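Local coordinates for protein ornithine aminotransferase (Plasmodium falciparum, PDB 3LG0) that probably transfers the delta-amino group of ornithine to 2-oxoglutarate with the help of pyridoxal phosphate, yielding glutamate and the semialdehyde that leads to proline, at residues 28-33 against 40-45; 129-134 against 226-231; 365-370 against 408-413. All coordinates share one frame; numbering follows the deposited sequence.

Contact 1: residues 28-33 against 40-45; sequences IPVVLK and VYDIED
Lys33 and Tyr41 join the two arms of an antiparallel beta hairpin, strands 31-36 and 39-42, at the end of this chain's part of a mixed sheet. The bond from Lys33 N to Tyr41 O is 2.9 Å long and nearly straight (164° at the hydrogen). One step on, Leu32 and Asp42 form a non-hydrogen-bonded pair, and beyond it the ladder gives out: Ile43 N reaches Val31 O only weakly as residues 42-45 enter a type I turn. The same Val31 O accepts a CA-H...O contact from Asp42 CA at 3.0 Å.

On one face Val31 CG1 packs on Ile43 CG1 at 3.5 Å. On the other, both methyls of Leu32 rest on Val40, with CD1 3.9 Å from Val40 CB. Lys33 sets out with CG between its backbone N and carbonyl carbon (chi1 69°), then runs extended past Asp42 O. Its NZ ends in a salt bridge with Asp45 OD1, 3.0 Å away and approached from above the carboxylate plane.

Farther out, helix 10-20 lies against Val31 and Ile43 through Tyr13. Val31 and Leu32 also pair in parallel with a strand of the second subunit, and the sheet runs on through the dimer interface. A water bridges Val31 N and Asp42 OD2, an oxygen that also holds Arg46 NH1 and Tyr48 OH.

Contact 2: residues 129-134 against 226-231; sequences EVKKIP and YNVLFV
Lys131 NZ is gripped by three backbone carbonyls: Tyr226 O and Asn227 O across the contact, and Val194 O at the start of the neighbouring strand 194-199. The acceptors Tyr226 and Asn227 belong to a Schellman motif, in which helix 215-226 ends at Asn227 with positive phi before the chain enters strand 229-233, one of the parallel strands in the large domain of the fold type I PLP-dependent enzymes. The ammonium thus probably neutralises part of the negative end of that helix's dipole.

The two bonds differ in geometry. Lys131 NZ meets Tyr226 O at 3.0 Å in the carbonyl plane, whereas its 2.6 Å bond to Asn227 O arrives from well above the plane of that group, 50° out of it. The lysine gets there by stretching: CG lies opposite the backbone N (chi1 -172°) and the chain stays extended to its end. Along the way the amide of Asn227 comes from the opposite direction and lies beside the methylenes, its ND2 3.5 Å from Lys131 CD. Trp126 of helix 112-129 touches both side chains.

Where helix 112-129 itself runs out, the next lysine turns back on the chain, and Lys132 NZ bonds Glu129 O at 2.7 Å. Beyond the ammonium of Lys131, Val228 CG2 packs 3.5 Å from NZ.

Contact 3: residues 365-370 against 408-413; sequences CLKFKE and KFFDDN
Phe409 meets Lys367 in a surface cation-pi contact between helix 361-370 and the C-terminal helix 393-412. In the second of these, Lys408 comes first and looks along its own helix, its NZ forming a salt bridge, i to i+4, with Asp412, whose OD2 uses its syn lone pair.

Phe409 follows. Its ring is crossed at about a right angle by the lysine chain, which bends at chi2 (66°) to carry its end over one face. Lys367 CE sits 3.8 Å from the ring centroid of Phe409 in a CH-pi contact, and Lys367 NZ lies 4.1 Å from the same centroid, 14° off the ring normal. The charge has a second partner in its own helix, Glu370 OE2, at 3.3 Å from Lys367 NZ.

Phe410 turns its ring edge to the same lysine, with CE2 3.9 Å from Lys367 CB. Its neighbour Phe409 places CD2 over the rim of the Phe410 ring. Phe410 also packs on Asp363 and Ile364, so both aromatics lie against helix 361-370. Asp411 instead reaches back to Ser337 and Val339, tying this part of the helix to the chain before strand 340-346. Asn413 ND2 closes the walk, bonding Phe409 O at 3.1 Å.

In the fold
Contacts 1 and 3 are neighbours, their centres 19 Å apart on the same side of the chain's centre. Helix 361-370 joins them: Leu366 CD2 packs at 3.5 Å on both Ile28 CD1 and Pro29 CD, while Lys369 lies against Val30, so the helix touches the approach to the hairpin on one side and the C-terminal helix on another. Contact 2 stands apart, across the centre of the chain, where residues 226-231 lead into the second mixed sheet, with its centre about 50 Å from that of contact 3 and 49 Å from that of contact 1. All three lie away from Lys262, which by analogy with relatives probably carries the cofactor but is unmodified here. Of the three, contact 1 alone reaches the second subunit.

Contact 1: residues 28-33 against 40-45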
# COMPACT_ATOMS: atom_id res chain seq x y z
N ILE A 28 -3.72 -14.04 17.34
CA ILE A 28 -4.47 -15.05 18.05
C ILE A 28 -4.38 -16.36 17.27
O ILE A 28 -4.45 -16.37 16.03
CB ILE A 28 -5.96 -14.60 18.19
CG1 ILE A 28 -6.10 -13.50 19.25
CG2 ILE A 28 -6.86 -15.76 18.53
CD1 ILE A 28 -5.60 -13.93 20.61
N PRO A 29 -4.21 -17.49 17.98
CA PRO A 29 -4.06 -18.79 17.33
C PRO A 29 -5.36 -19.33 16.73
O PRO A 29 -5.90 -20.32 17.21
CB PRO A 29 -3.60 -19.71 18.47
CG PRO A 29 -3.41 -18.86 19.65
CD PRO A 29 -4.19 -17.60 19.45
N VAL A 30 -5.85 -18.68 15.68
CA VAL A 30 -6.98 -19.22 14.91
C VAL A 30 -6.62 -19.07 13.44
O VAL A 30 -6.07 -18.06 13.03
CB VAL A 30 -8.33 -18.51 15.26
CG1 VAL A 30 -8.33 -17.03 14.84
CG2 VAL A 30 -9.52 -19.26 14.63
N VAL A 31 -6.90 -20.10 12.65
CA VAL A 31 -6.54 -20.11 11.23
C VAL A 31 -7.79 -20.09 10.34
O VAL A 31 -8.48 -21.10 10.21
CB VAL A 31 -5.69 -21.35 10.87
CG1 VAL A 31 -5.27 -21.30 9.42
CG2 VAL A 31 -4.47 -21.43 11.76
N LEU A 32 -8.08 -18.94 9.74
CA LEU A 32 -9.28 -18.77 8.94
C LEU A 32 -9.06 -19.17 7.48
O LEU A 32 -7.97 -19.01 6.93
CB LEU A 32 -9.77 -17.32 9.01
CG LEU A 32 -9.84 -16.78 10.44
CD1 LEU A 32 -10.33 -15.34 10.44
CD2 LEU A 32 -10.71 -17.70 11.36
N LYS A 33 -10.11 -19.70 6.86
CA LYS A 33 -10.03 -20.12 5.47
C LYS A 33 -11.23 -19.59 4.74
O LYS A 33 -11.24 -19.57 3.51
CB LYS A 33 -10.00 -21.64 5.35
CG LYS A 33 -11.30 -22.34 5.74
CD LYS A 33 -11.14 -23.85 5.67
CE LYS A 33 -12.46 -24.59 5.87
NZ LYS A 33 -12.26 -26.07 5.87
N VAL A 40 -16.66 -15.97 10.22
CA VAL A 40 -15.48 -16.59 9.63
C VAL A 40 -15.41 -18.05 10.07
O VAL A 40 -16.06 -18.44 11.05
CB VAL A 40 -14.19 -15.85 10.06
CG1 VAL A 40 -14.14 -14.49 9.39
CG2 VAL A 40 -14.13 -15.73 11.56
N TYR A 41 -14.64 -18.86 9.34
CA TYR A 41 -14.56 -20.30 9.58
C TYR A 41 -13.11 -20.76 9.52
O TYR A 41 -12.37 -20.38 8.61
CB TYR A 41 -15.37 -21.06 8.53
CG TYR A 41 -16.79 -20.58 8.39
CD1 TYR A 41 -17.83 -21.24 9.04
CD2 TYR A 41 -17.09 -19.46 7.64
CE1 TYR A 41 -19.12 -20.79 8.94
CE2 TYR A 41 -18.37 -18.99 7.54
CZ TYR A 41 -19.40 -19.66 8.18
OH TYR A 41 -20.69 -19.18 8.06
N ASP A 42 -12.71 -21.58 10.50
CA ASP A 42 -11.34 -22.07 10.55
C ASP A 42 -11.13 -23.43 9.86
O ASP A 42 -12.03 -23.98 9.21
CB ASP A 42 -10.79 -22.02 11.99
CG ASP A 42 -11.35 -23.13 12.88
OD1 ASP A 42 -12.12 -23.98 12.39
OD2 ASP A 42 -11.00 -23.14 14.07
N ILE A 43 -9.90 -23.93 9.96
CA ILE A 43 -9.49 -25.13 9.25
C ILE A 43 -10.37 -26.32 9.63
O ILE A 43 -10.68 -27.16 8.78
CB ILE A 43 -8.00 -25.47 9.54
CG1 ILE A 43 -7.08 -24.33 9.09
CG2 ILE A 43 -7.61 -26.76 8.85
CD1 ILE A 43 -7.35 -23.84 7.70
N GLU A 44 -10.76 -26.39 10.90
CA GLU A 44 -11.58 -27.48 11.41
C GLU A 44 -13.07 -27.18 11.26
O GLU A 44 -13.89 -27.78 11.94
CB GLU A 44 -11.25 -27.74 12.89
CG GLU A 44 -9.87 -28.35 13.12
CD GLU A 44 -8.74 -27.34 12.94
OE1 GLU A 44 -8.96 -26.16 13.29
OE2 GLU A 44 -7.65 -27.72 12.44
N ASP A 45 -13.39 -26.23 10.40
CA ASP A 45 -14.77 -25.82 10.16
C ASP A 45 -15.55 -25.23 11.35
O ASP A 45 -16.77 -25.12 11.28
CB ASP A 45 -15.54 -26.97 9.51
CG ASP A 45 -14.99 -27.33 8.14
OD1 ASP A 45 -14.94 -26.44 7.27
OD2 ASP A 45 -14.61 -28.50 7.94
O HOH W 1 -8.10 -22.45 14.00

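Contact 2: residues 129-134 against 226-231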
# COMPACT_ATOMS: atom_id res chain seq x y z
N GLU A 129 2.11 27.83 1.11
CA GLU A 129 1.55 28.52 -0.05
C GLU A 129 0.44 29.50 0.30
O GLU A 129 0.40 30.61 -0.22
CB GLU A 129 1.01 27.51 -1.07
CG GLU A 129 2.06 26.90 -1.98
CD GLU A 129 1.43 26.29 -3.23
OE1 GLU A 129 0.38 26.82 -3.68
OE2 GLU A 129 1.97 25.29 -3.75
N VAL A 130 -0.47 29.08 1.16
CA VAL A 130 -1.66 29.89 1.44
C VAL A 130 -1.50 30.72 2.70
O VAL A 130 -1.72 31.92 2.67
CB VAL A 130 -2.92 29.02 1.52
CG1 VAL A 130 -4.10 29.82 2.08
CG2 VAL A 130 -3.24 28.44 0.15
N LYS A 131 -1.12 30.07 3.79
CA LYS A 131 -0.97 30.75 5.07
C LYS A 131 0.39 31.45 5.19
O LYS A 131 0.66 32.15 6.17
CB LYS A 131 -1.18 29.76 6.22
CG LYS A 131 -1.24 30.39 7.58
CD LYS A 131 -2.03 29.54 8.54
CE LYS A 131 -2.15 30.22 9.90
NZ LYS A 131 -2.76 29.34 10.93
N LYS A 132 1.23 31.26 4.19
CA LYS A 132 2.54 31.92 4.13
C LYS A 132 3.45 31.63 5.32
O LYS A 132 4.27 32.47 5.70
CB LYS A 132 2.37 33.43 3.92
CG LYS A 132 1.92 33.81 2.51
CD LYS A 132 2.88 33.25 1.46
CE LYS A 132 2.38 33.52 0.05
NZ LYS A 132 0.92 33.29 -0.05
N ILE A 133 3.34 30.44 5.89
CA ILE A 133 4.21 30.06 6.99
C ILE A 133 5.66 30.00 6.52
O ILE A 133 5.93 29.57 5.40
CB ILE A 133 3.77 28.71 7.61
CG1 ILE A 133 2.40 28.88 8.28
CG2 ILE A 133 4.80 28.20 8.61
CD1 ILE A 133 1.85 27.61 8.87
N PRO A 134 6.59 30.47 7.37
CA PRO A 134 8.03 30.44 7.04
C PRO A 134 8.47 29.04 6.66
O PRO A 134 7.89 28.07 7.14
CB PRO A 134 8.69 30.86 8.35
CG PRO A 134 7.68 31.74 9.01
CD PRO A 134 6.33 31.16 8.65
N TYR A 226 -8.40 30.40 14.14
CA TYR A 226 -6.96 30.60 13.99
C TYR A 226 -6.46 30.32 12.57
O TYR A 226 -5.25 30.28 12.33
CB TYR A 226 -6.18 29.79 15.01
CG TYR A 226 -6.30 30.32 16.42
CD1 TYR A 226 -5.32 31.14 16.96
CD2 TYR A 226 -7.41 30.02 17.22
CE1 TYR A 226 -5.42 31.64 18.25
CE2 TYR A 226 -7.52 30.51 18.51
CZ TYR A 226 -6.52 31.33 19.02
OH TYR A 226 -6.61 31.83 20.30
N ASN A 227 -7.38 30.17 11.63
CA ASN A 227 -7.02 29.86 10.25
C ASN A 227 -6.14 28.61 10.15
O ASN A 227 -4.98 28.66 9.71
CB ASN A 227 -6.31 31.03 9.59
CG ASN A 227 -6.08 30.81 8.12
OD1 ASN A 227 -6.92 30.23 7.43
ND2 ASN A 227 -4.92 31.24 7.62
N VAL A 228 -6.70 27.48 10.57
CA VAL A 228 -5.96 26.23 10.63
C VAL A 228 -6.78 25.13 9.98
O VAL A 228 -8.00 25.06 10.19
CB VAL A 228 -5.59 25.85 12.08
CG1 VAL A 228 -5.31 24.36 12.21
CG2 VAL A 228 -4.40 26.66 12.56
N LEU A 229 -6.13 24.29 9.17
CA LEU A 229 -6.83 23.17 8.56
C LEU A 229 -7.32 22.22 9.66
O LEU A 229 -6.54 21.78 10.50
CB LEU A 229 -5.92 22.43 7.57
CG LEU A 229 -5.61 23.19 6.27
CD1 LEU A 229 -4.75 22.35 5.32
CD2 LEU A 229 -6.88 23.62 5.58
N PHE A 230 -8.62 21.98 9.67
CA PHE A 230 -9.23 20.98 10.54
C PHE A 230 -9.32 19.67 9.74
O PHE A 230 -10.23 19.48 8.92
CB PHE A 230 -10.62 21.49 11.00
CG PHE A 230 -11.51 20.43 11.59
CD1 PHE A 230 -10.99 19.35 12.29
CD2 PHE A 230 -12.89 20.53 11.48
CE1 PHE A 230 -11.82 18.38 12.82
CE2 PHE A 230 -13.73 19.57 12.01
CZ PHE A 230 -13.19 18.49 12.68
N VAL A 231 -8.35 18.78 9.98
CA VAL A 231 -8.29 17.47 9.31
C VAL A 231 -8.85 16.32 10.15
O VAL A 231 -8.32 16.00 11.21
CB VAL A 231 -6.86 17.11 8.92
CG1 VAL A 231 -6.85 15.86 8.05
CG2 VAL A 231 -6.20 18.27 8.18

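Contact 3: residues 365-370 against 408-413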
# COMPACT_ATOMS: atom_id res chain seq x y z
N CYS A 365 -9.11 -12.65 25.17
CA CYS A 365 -9.31 -12.85 23.73
C CYS A 365 -9.30 -14.32 23.36
O CYS A 365 -10.12 -14.78 22.57
CB CYS A 365 -8.24 -12.09 22.93
SG CYS A 365 -8.37 -10.30 23.08
N LEU A 366 -8.37 -15.07 23.94
CA LEU A 366 -8.33 -16.52 23.73
C LEU A 366 -9.63 -17.17 24.20
O LEU A 366 -10.12 -18.10 23.57
CB LEU A 366 -7.14 -17.16 24.46
CG LEU A 366 -5.74 -16.71 24.03
CD1 LEU A 366 -4.67 -17.54 24.74
CD2 LEU A 366 -5.58 -16.81 22.55
N LYS A 367 -10.19 -16.66 25.29
CA LYS A 367 -11.46 -17.20 25.80
C LYS A 367 -12.64 -16.83 24.90
O LYS A 367 -13.54 -17.64 24.68
CB LYS A 367 -11.72 -16.73 27.24
CG LYS A 367 -12.71 -17.60 28.01
CD LYS A 367 -12.13 -19.00 28.24
CE LYS A 367 -13.09 -19.88 29.02
NZ LYS A 367 -12.53 -21.25 29.23
N PHE A 368 -12.64 -15.60 24.38
CA PHE A 368 -13.66 -15.20 23.42
C PHE A 368 -13.64 -16.18 22.26
O PHE A 368 -14.69 -16.66 21.81
CB PHE A 368 -13.40 -13.79 22.84
CG PHE A 368 -13.87 -12.68 23.72
CD1 PHE A 368 -15.11 -12.73 24.32
CD2 PHE A 368 -13.07 -11.57 23.94
CE1 PHE A 368 -15.55 -11.69 25.13
CE2 PHE A 368 -13.50 -10.54 24.75
CZ PHE A 368 -14.75 -10.60 25.34
N LYS A 369 -12.44 -16.44 21.76
CA LYS A 369 -12.26 -17.31 20.62
C LYS A 369 -12.87 -18.67 20.92
O LYS A 369 -13.68 -19.19 20.14
CB LYS A 369 -10.77 -17.41 20.27
CG LYS A 369 -10.46 -18.27 19.04
CD LYS A 369 -9.99 -19.64 19.44
CE LYS A 369 -9.69 -20.49 18.22
NZ LYS A 369 -9.24 -21.85 18.62
N GLU A 370 -12.49 -19.24 22.06
CA GLU A 370 -13.01 -20.52 22.52
C GLU A 370 -14.53 -20.48 22.54
O GLU A 370 -15.19 -21.48 22.25
CB GLU A 370 -12.45 -20.82 23.91
CG GLU A 370 -12.52 -22.27 24.35
CD GLU A 370 -12.00 -22.46 25.78
OE1 GLU A 370 -10.91 -21.94 26.11
OE2 GLU A 370 -12.68 -23.14 26.57
N LYS A 408 -17.64 -13.35 32.72
CA LYS A 408 -18.06 -14.10 33.90
C LYS A 408 -16.97 -15.05 34.36
O LYS A 408 -16.63 -15.09 35.54
CB LYS A 408 -19.34 -14.88 33.59
CG LYS A 408 -20.11 -15.35 34.81
CD LYS A 408 -21.18 -16.35 34.41
CE LYS A 408 -22.02 -16.81 35.61
NZ LYS A 408 -21.22 -17.51 36.67
N PHE A 409 -16.40 -15.79 33.41
CA PHE A 409 -15.31 -16.72 33.68
C PHE A 409 -14.15 -16.09 34.44
O PHE A 409 -13.69 -16.63 35.44
CB PHE A 409 -14.82 -17.36 32.38
CG PHE A 409 -13.60 -18.24 32.54
CD1 PHE A 409 -13.73 -19.53 33.04
CD2 PHE A 409 -12.35 -17.77 32.20
CE1 PHE A 409 -12.62 -20.34 33.19
CE2 PHE A 409 -11.23 -18.57 32.35
CZ PHE A 409 -11.36 -19.86 32.84
N PHE A 410 -13.66 -14.94 33.97
CA PHE A 410 -12.58 -14.26 34.68
C PHE A 410 -12.99 -13.67 36.03
O PHE A 410 -12.17 -13.55 36.94
CB PHE A 410 -11.90 -13.21 33.80
CG PHE A 410 -11.09 -13.82 32.70
CD1 PHE A 410 -9.78 -14.20 32.93
CD2 PHE A 410 -11.66 -14.07 31.47
CE1 PHE A 410 -9.05 -14.80 31.93
CE2 PHE A 410 -10.94 -14.67 30.47
CZ PHE A 410 -9.63 -15.03 30.70
N ASP A 411 -14.26 -13.29 36.16
CA ASP A 411 -14.76 -12.79 37.44
C ASP A 411 -14.83 -13.94 38.44
O ASP A 411 -14.38 -13.81 39.57
CB ASP A 411 -16.14 -12.14 37.29
CG ASP A 411 -16.06 -10.71 36.73
OD1 ASP A 411 -15.06 -10.00 36.99
OD2 ASP A 411 -17.02 -10.31 36.03
N ASP A 412 -15.39 -15.07 38.01
CA ASP A 412 -15.55 -16.23 38.88
C ASP A 412 -14.21 -16.77 39.38
O ASP A 412 -14.15 -17.43 40.41
CB ASP A 412 -16.36 -17.33 38.16
CG ASP A 412 -17.82 -16.97 38.00
OD1 ASP A 412 -18.20 -15.87 38.44
OD2 ASP A 412 -18.59 -17.77 37.44
N ASN A 413 -13.12 -16.45 38.68
CA ASN A 413 -11.85 -17.08 38.98
C ASN A 413 -10.67 -16.19 39.39
O ASN A 413 -9.52 -16.64 39.36
CB ASN A 413 -11.43 -17.97 37.80
CG ASN A 413 -12.22 -19.26 37.75
OD1 ASN A 413 -12.07 -20.11 38.62
ND2 ASN A 413 -13.07 -19.41 36.73